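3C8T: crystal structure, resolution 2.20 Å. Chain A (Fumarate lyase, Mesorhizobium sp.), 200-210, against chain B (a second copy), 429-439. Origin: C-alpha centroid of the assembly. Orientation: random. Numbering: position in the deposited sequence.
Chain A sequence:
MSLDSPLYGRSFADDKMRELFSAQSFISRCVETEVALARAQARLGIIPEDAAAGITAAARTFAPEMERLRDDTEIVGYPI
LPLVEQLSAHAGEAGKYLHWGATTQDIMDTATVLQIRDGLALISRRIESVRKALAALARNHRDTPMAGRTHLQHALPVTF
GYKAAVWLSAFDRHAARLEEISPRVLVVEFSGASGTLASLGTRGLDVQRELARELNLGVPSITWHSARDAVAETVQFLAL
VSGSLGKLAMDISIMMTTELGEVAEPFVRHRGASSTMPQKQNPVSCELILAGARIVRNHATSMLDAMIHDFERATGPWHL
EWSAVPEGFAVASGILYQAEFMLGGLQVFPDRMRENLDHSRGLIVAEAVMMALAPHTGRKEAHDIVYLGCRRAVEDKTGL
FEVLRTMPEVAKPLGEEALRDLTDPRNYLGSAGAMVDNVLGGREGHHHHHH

Chain A 200-210: LGTRGLDVQRE
Chain B 429-439: LGSAGAMVDNV

A recurring solution to packing two helix starts against each other is to let tight glycine turns meet backbone to backbone, so that the helices diverge behind them and longer side chains and water bridge the widening gap. Two stretches from two copies of this fumarate lyase give a compact example, burying 322 Å² between them, both sides summed.

Each stretch opens with a type II' turn, L200(A) to R203(A) and L429(B) to A432(B), closed by R203(A) N to L200(A) O and A432(B) N to L429(B) O, both 3.0 Å. The second residue of each turn is a glycine with positive phi, G201(A) at 63/-112 and G430(B) at 60/-126, a conformation that favours glycine. These glycines set the register: their CA atoms lie 5.1 Å apart, and G430(B) CA approaches G201(A) O at 3.6 Å in a CA-H...O contact. T202(A) and S431(B) follow, with CA atoms 6.0 Å apart. Helices 204-210 and 432-439 then run on with N-to-C directions 56° apart and a closest axial approach of 10.9 Å.

At the junction, S431(B) points its CB toward chain A with chi1 m (-73°). Although it occupies the N-cap position, its side chain makes no capping bond; S431(B) OG donates to water 1 at 2.8 Å. The same water donates to G201(A) O at 2.6 Å and accepts a weak hydrogen bond from G204(A) N at 3.2 Å, joining the turn of one chain to the serine of the other. The absence of a side chain at G204(A) matters here, since an ideal CB would lie 3.0 Å from S431(B) OG, a clash.

L205(A) is the apolar centre, with 84 Å² covered by the other stretch. Its CB points toward chain B, and chi1 m (-88°) with chi2 p (55°) spreads its methyls over the start of the opposing helix and the serine before it: L205(A) CD1 lies 3.3 Å from S431(B) CB and 3.6 Å from M435(B) CG, while L205(A) CD2 meets A434(B) CB at 3.8 Å. A434(B), its CB also directed toward chain A, meets this branch with its one methyl. M435(B) starts sideways, but its extended m, t, t chain (-67°, 177°, 170°) brings its end nearer.

Farther along, reach replaces close packing. The CA-to-CB bond of R209(A) points sideways to chain B, and m, t, t rotamers (-69°, 162°, -179°) carry the guanidinium to N438(B), whose chi1 t (-164°) and chi2 of 74° present OD1 near the guanidinium plane. R209(A) NH2 donates to N438(B) OD1 at 3.2 Å, a weak bond with an angle of 130°. Water 2 reinforces the pairing, accepting from R209(A) NE at 2.8 Å and donating weakly to N438(B) OD1 at 3.3 Å.

R203(A) does not join the contact: its CB points away, and its m, m, m chain (-49°, -74°, -39°) folds back so that R203(A) NE forms a salt bridge with D206(A) OD2 at 3.2 Å, D206(A) having chi1 m (-59°).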

ATOM      1  N   LEU A 200      -6.358 -12.309  39.630  1.00 38.20           N
ATOM      2  CA  LEU A 200      -7.519 -13.171  39.921  1.00 39.03           C
ATOM      3  C   LEU A 200      -7.089 -14.554  40.437  1.00 40.25           C
ATOM      4  O   LEU A 200      -7.914 -15.492  40.592  1.00 39.91           O
ATOM      5  CB  LEU A 200      -8.474 -13.287  38.708  1.00 38.26           C
ATOM      6  CG  LEU A 200      -9.177 -11.968  38.323  1.00 38.65           C
ATOM      7  CD1 LEU A 200      -9.919 -12.056  36.983  1.00 37.81           C
ATOM      8  CD2 LEU A 200     -10.091 -11.426  39.432  1.00 38.06           C
ATOM      9  N   GLY A 201      -5.796 -14.652  40.728  1.00 40.75           N
ATOM     10  CA  GLY A 201      -5.214 -15.847  41.301  1.00 42.26           C
ATOM     11  C   GLY A 201      -5.379 -16.975  40.317  1.00 43.11           C
ATOM     12  O   GLY A 201      -4.798 -16.950  39.225  1.00 43.24           O
ATOM     13  N   THR A 202      -6.213 -17.944  40.694  1.00 44.01           N
ATOM     14  CA  THR A 202      -6.408 -19.164  39.892  1.00 44.28           C
ATOM     15  C   THR A 202      -7.740 -19.149  39.151  1.00 43.47           C
ATOM     16  O   THR A 202      -8.042 -20.088  38.450  1.00 43.21           O
ATOM     17  CB  THR A 202      -6.333 -20.495  40.761  1.00 44.80           C
ATOM     18  OG1 THR A 202      -7.558 -20.679  41.499  1.00 45.16           O
ATOM     19  CG2 THR A 202      -5.133 -20.490  41.714  1.00 45.82           C
ATOM     20  N   ARG A 203      -8.536 -18.095  39.319  1.00 42.91           N
ATOM     21  CA  ARG A 203      -9.913 -18.115  38.824  1.00 42.36           C
ATOM     22  C   ARG A 203     -10.070 -17.388  37.474  1.00 41.60           C
ATOM     23  O   ARG A 203     -11.178 -17.278  36.923  1.00 42.16           O
ATOM     24  CB  ARG A 203     -10.863 -17.503  39.869  1.00 42.93           C
ATOM     25  CG  ARG A 203     -10.727 -18.032  41.306  1.00 44.07           C
ATOM     26  CD  ARG A 203     -11.304 -19.428  41.483  1.00 48.19           C
ATOM     27  NE  ARG A 203     -12.554 -19.669  40.742  1.00 49.21           N
ATOM     28  CZ  ARG A 203     -13.768 -19.316  41.179  1.00 48.08           C
ATOM     29  NH1 ARG A 203     -14.843 -19.600  40.450  1.00 45.64           N
ATOM     30  NH2 ARG A 203     -13.909 -18.669  42.335  1.00 46.06           N
ATOM     31  N   GLY A 204      -8.969 -16.890  36.941  1.00 40.07           N
ATOM     32  CA  GLY A 204      -9.034 -16.059  35.731  1.00 39.76           C
ATOM     33  C   GLY A 204      -9.784 -16.638  34.544  1.00 38.46           C
ATOM     34  O   GLY A 204     -10.650 -15.985  33.984  1.00 37.54           O
ATOM     35  N   LEU A 205      -9.461 -17.869  34.167  1.00 38.63           N
ATOM     36  CA  LEU A 205     -10.115 -18.514  33.003  1.00 38.43           C
ATOM     37  C   LEU A 205     -11.630 -18.758  33.196  1.00 38.46           C
ATOM     38  O   LEU A 205     -12.398 -18.702  32.222  1.00 37.36           O
ATOM     39  CB  LEU A 205      -9.401 -19.801  32.639  1.00 37.74           C
ATOM     40  CG  LEU A 205      -8.216 -19.696  31.668  1.00 38.28           C
ATOM     41  CD1 LEU A 205      -7.228 -18.746  32.173  1.00 40.94           C
ATOM     42  CD2 LEU A 205      -7.508 -21.021  31.520  1.00 38.96           C
ATOM     43  N   ASP A 206     -12.035 -19.022  34.448  1.00 37.83           N
ATOM     44  CA  ASP A 206     -13.458 -19.122  34.828  1.00 38.20           C
ATOM     45  C   ASP A 206     -14.197 -17.813  34.547  1.00 36.31           C
ATOM     46  O   ASP A 206     -15.253 -17.798  33.924  1.00 36.17           O
ATOM     47  CB  ASP A 206     -13.607 -19.477  36.323  1.00 38.77           C
ATOM     48  CG  ASP A 206     -12.946 -20.774  36.678  1.00 42.86           C
ATOM     49  OD1 ASP A 206     -13.010 -21.716  35.845  1.00 47.00           O
ATOM     50  OD2 ASP A 206     -12.344 -20.854  37.783  1.00 49.61           O
ATOM     51  N   VAL A 207     -13.627 -16.708  35.003  1.00 35.82           N
ATOM     52  CA  VAL A 207     -14.202 -15.379  34.735  1.00 35.17           C
ATOM     53  C   VAL A 207     -14.342 -15.103  33.218  1.00 35.56           C
ATOM     54  O   VAL A 207     -15.404 -14.700  32.742  1.00 34.65           O
ATOM     55  CB  VAL A 207     -13.362 -14.294  35.398  1.00 34.73           C
ATOM     56  CG1 VAL A 207     -13.921 -12.884  35.093  1.00 33.92           C
ATOM     57  CG2 VAL A 207     -13.286 -14.555  36.900  1.00 34.86           C
ATOM     58  N   GLN A 208     -13.258 -15.355  32.485  1.00 35.76           N
ATOM     59  CA  GLN A 208     -13.168 -15.095  31.040  1.00 35.85           C
ATOM     60  C   GLN A 208     -14.261 -15.834  30.272  1.00 36.31           C
ATOM     61  O   GLN A 208     -14.938 -15.252  29.406  1.00 36.37           O
ATOM     62  CB  GLN A 208     -11.764 -15.497  30.511  1.00 35.68           C
ATOM     63  CG  GLN A 208     -11.536 -15.144  29.058  1.00 35.45           C
ATOM     64  CD  GLN A 208     -10.312 -15.775  28.495  1.00 37.02           C
ATOM     65  OE1 GLN A 208     -10.384 -16.874  27.955  1.00 37.25           O
ATOM     66  NE2 GLN A 208      -9.156 -15.092  28.609  1.00 36.22           N
ATOM     67  N   ARG A 209     -14.420 -17.113  30.590  1.00 36.30           N
ATOM     68  CA  ARG A 209     -15.475 -17.951  30.032  1.00 37.34           C
ATOM     69  C   ARG A 209     -16.895 -17.535  30.432  1.00 37.40           C
ATOM     70  O   ARG A 209     -17.791 -17.497  29.591  1.00 38.03           O
ATOM     71  CB  ARG A 209     -15.232 -19.398  30.445  1.00 38.27           C
ATOM     72  CG  ARG A 209     -14.026 -19.995  29.780  1.00 41.67           C
ATOM     73  CD  ARG A 209     -13.576 -21.234  30.518  1.00 47.05           C
ATOM     74  NE  ARG A 209     -12.388 -21.812  29.885  1.00 47.99           N
ATOM     75  CZ  ARG A 209     -11.565 -22.654  30.503  1.00 50.73           C
ATOM     76  NH1 ARG A 209     -11.795 -22.997  31.770  1.00 48.43           N
ATOM     77  NH2 ARG A 209     -10.500 -23.136  29.866  1.00 49.75           N
ATOM     78  N   GLU A 210     -17.108 -17.246  31.716  1.00 37.29           N
ATOM     79  CA  GLU A 210     -18.391 -16.706  32.159  1.00 37.28           C
ATOM     80  C   GLU A 210     -18.783 -15.409  31.456  1.00 35.54           C
ATOM     81  O   GLU A 210     -19.947 -15.201  31.099  1.00 35.94           O
ATOM     82  CB  GLU A 210     -18.406 -16.491  33.670  1.00 37.71           C
ATOM     83  CG  GLU A 210     -19.003 -17.629  34.412  1.00 41.66           C
ATOM     84  CD  GLU A 210     -20.345 -18.069  33.815  1.00 47.22           C
ATOM     85  OE1 GLU A 210     -21.351 -17.309  33.932  1.00 47.92           O
ATOM     86  OE2 GLU A 210     -20.373 -19.177  33.223  1.00 48.60           O
TER
ATOM     87  N   LEU B 429       1.974 -15.292  38.660  1.00 36.33           N
ATOM     88  CA  LEU B 429       1.936 -15.705  37.262  1.00 36.40           C
ATOM     89  C   LEU B 429       0.530 -16.035  36.791  1.00 36.82           C
ATOM     90  O   LEU B 429       0.298 -16.298  35.593  1.00 37.61           O
ATOM     91  CB  LEU B 429       2.923 -16.866  37.001  1.00 36.66           C
ATOM     92  CG  LEU B 429       4.440 -16.535  37.097  1.00 36.55           C
ATOM     93  CD1 LEU B 429       5.209 -17.825  37.113  1.00 37.36           C
ATOM     94  CD2 LEU B 429       4.896 -15.638  35.951  1.00 36.31           C
ATOM     95  N   GLY B 430      -0.410 -16.002  37.727  1.00 36.76           N
ATOM     96  CA  GLY B 430      -1.838 -16.059  37.436  1.00 35.75           C
ATOM     97  C   GLY B 430      -2.256 -17.311  36.708  1.00 36.32           C
ATOM     98  O   GLY B 430      -1.959 -18.429  37.161  1.00 36.32           O
ATOM     99  N   SER B 431      -2.933 -17.133  35.569  1.00 35.85           N
ATOM    100  CA  SER B 431      -3.367 -18.265  34.765  1.00 35.74           C
ATOM    101  C   SER B 431      -2.391 -18.617  33.615  1.00 35.29           C
ATOM    102  O   SER B 431      -2.750 -19.382  32.720  1.00 35.60           O
ATOM    103  CB  SER B 431      -4.766 -17.983  34.214  1.00 36.65           C
ATOM    104  OG  SER B 431      -5.762 -18.064  35.226  1.00 37.93           O
ATOM    105  N   ALA B 432      -1.185 -18.052  33.621  1.00 33.72           N
ATOM    106  CA  ALA B 432      -0.238 -18.272  32.544  1.00 32.94           C
ATOM    107  C   ALA B 432      -0.160 -19.760  32.164  1.00 33.68           C
ATOM    108  O   ALA B 432      -0.417 -20.154  30.996  1.00 32.94           O
ATOM    109  CB  ALA B 432       1.131 -17.744  32.930  1.00 32.68           C
ATOM    110  N   GLY B 433       0.191 -20.587  33.158  1.00 33.34           N
ATOM    111  CA  GLY B 433       0.261 -22.027  32.963  1.00 32.96           C
ATOM    112  C   GLY B 433      -1.029 -22.607  32.396  1.00 32.25           C
ATOM    113  O   GLY B 433      -0.992 -23.379  31.450  1.00 32.47           O
ATOM    114  N   ALA B 434      -2.171 -22.270  32.992  1.00 31.53           N
ATOM    115  CA  ALA B 434      -3.439 -22.825  32.521  1.00 30.90           C
ATOM    116  C   ALA B 434      -3.766 -22.376  31.087  1.00 30.07           C
ATOM    117  O   ALA B 434      -4.343 -23.140  30.315  1.00 30.72           O
ATOM    118  CB  ALA B 434      -4.566 -22.465  33.477  1.00 31.14           C
ATOM    119  N   MET B 435      -3.384 -21.152  30.721  1.00 29.51           N
ATOM    120  CA  MET B 435      -3.634 -20.631  29.370  1.00 28.33           C
ATOM    121  C   MET B 435      -2.822 -21.407  28.328  1.00 29.21           C
ATOM    122  O   MET B 435      -3.321 -21.746  27.239  1.00 29.47           O
ATOM    123  CB  MET B 435      -3.328 -19.117  29.311  1.00 29.85           C
ATOM    124  CG  MET B 435      -4.268 -18.242  30.142  1.00 25.98           C
ATOM    125  SD  MET B 435      -3.836 -16.487  30.122  1.00 25.93           S
ATOM    126  CE  MET B 435      -5.299 -15.818  30.920  1.00 28.50           C
ATOM    127  N   VAL B 436      -1.584 -21.725  28.680  1.00 29.61           N
ATOM    128  CA  VAL B 436      -0.729 -22.553  27.847  1.00 31.03           C
ATOM    129  C   VAL B 436      -1.378 -23.912  27.597  1.00 32.04           C
ATOM    130  O   VAL B 436      -1.403 -24.368  26.441  1.00 32.10           O
ATOM    131  CB  VAL B 436       0.687 -22.747  28.444  1.00 30.92           C
ATOM    132  CG1 VAL B 436       1.458 -23.878  27.723  1.00 29.50           C
ATOM    133  CG2 VAL B 436       1.471 -21.441  28.398  1.00 30.34           C
ATOM    134  N   ASP B 437      -1.874 -24.551  28.671  1.00 32.82           N
ATOM    135  CA  ASP B 437      -2.514 -25.876  28.586  1.00 33.78           C
ATOM    136  C   ASP B 437      -3.737 -25.849  27.666  1.00 33.99           C
ATOM    137  O   ASP B 437      -3.967 -26.754  26.873  1.00 34.54           O
ATOM    138  CB  ASP B 437      -2.914 -26.371  29.977  1.00 33.94           C
ATOM    139  CG  ASP B 437      -1.696 -26.632  30.897  1.00 37.13           C
ATOM    140  OD1 ASP B 437      -0.547 -26.860  30.397  1.00 33.44           O
ATOM    141  OD2 ASP B 437      -1.914 -26.604  32.136  1.00 38.68           O
ATOM    142  N   ASN B 438      -4.511 -24.783  27.775  1.00 34.79           N
ATOM    143  CA  ASN B 438      -5.674 -24.537  26.927  1.00 34.69           C
ATOM    144  C   ASN B 438      -5.351 -24.503  25.438  1.00 34.87           C
ATOM    145  O   ASN B 438      -6.012 -25.161  24.625  1.00 37.09           O
ATOM    146  CB  ASN B 438      -6.312 -23.217  27.323  1.00 34.41           C
ATOM    147  CG  ASN B 438      -7.707 -23.079  26.779  1.00 38.00           C
ATOM    148  OD1 ASN B 438      -8.631 -23.723  27.288  1.00 39.98           O
ATOM    149  ND2 ASN B 438      -7.881 -22.271  25.720  1.00 37.27           N
ATOM    150  N   VAL B 439      -4.341 -23.743  25.052  1.00 34.31           N
ATOM    151  CA  VAL B 439      -3.950 -23.689  23.648  1.00 34.48           C
ATOM    152  C   VAL B 439      -3.373 -25.046  23.167  1.00 34.87           C
ATOM    153  O   VAL B 439      -3.715 -25.535  22.096  1.00 33.99           O
ATOM    154  CB  VAL B 439      -2.945 -22.529  23.405  1.00 34.33           C
ATOM    155  CG1 VAL B 439      -2.438 -22.511  21.953  1.00 33.59           C
ATOM    156  CG2 VAL B 439      -3.582 -21.236  23.764  1.00 32.81           C
TER
HETATM  157  O   HOH W   1      -5.947 -15.961  37.110  1.00 34.58           O
HETATM  158  O   HOH W   2     -10.738 -21.188  27.691  1.00 45.68           O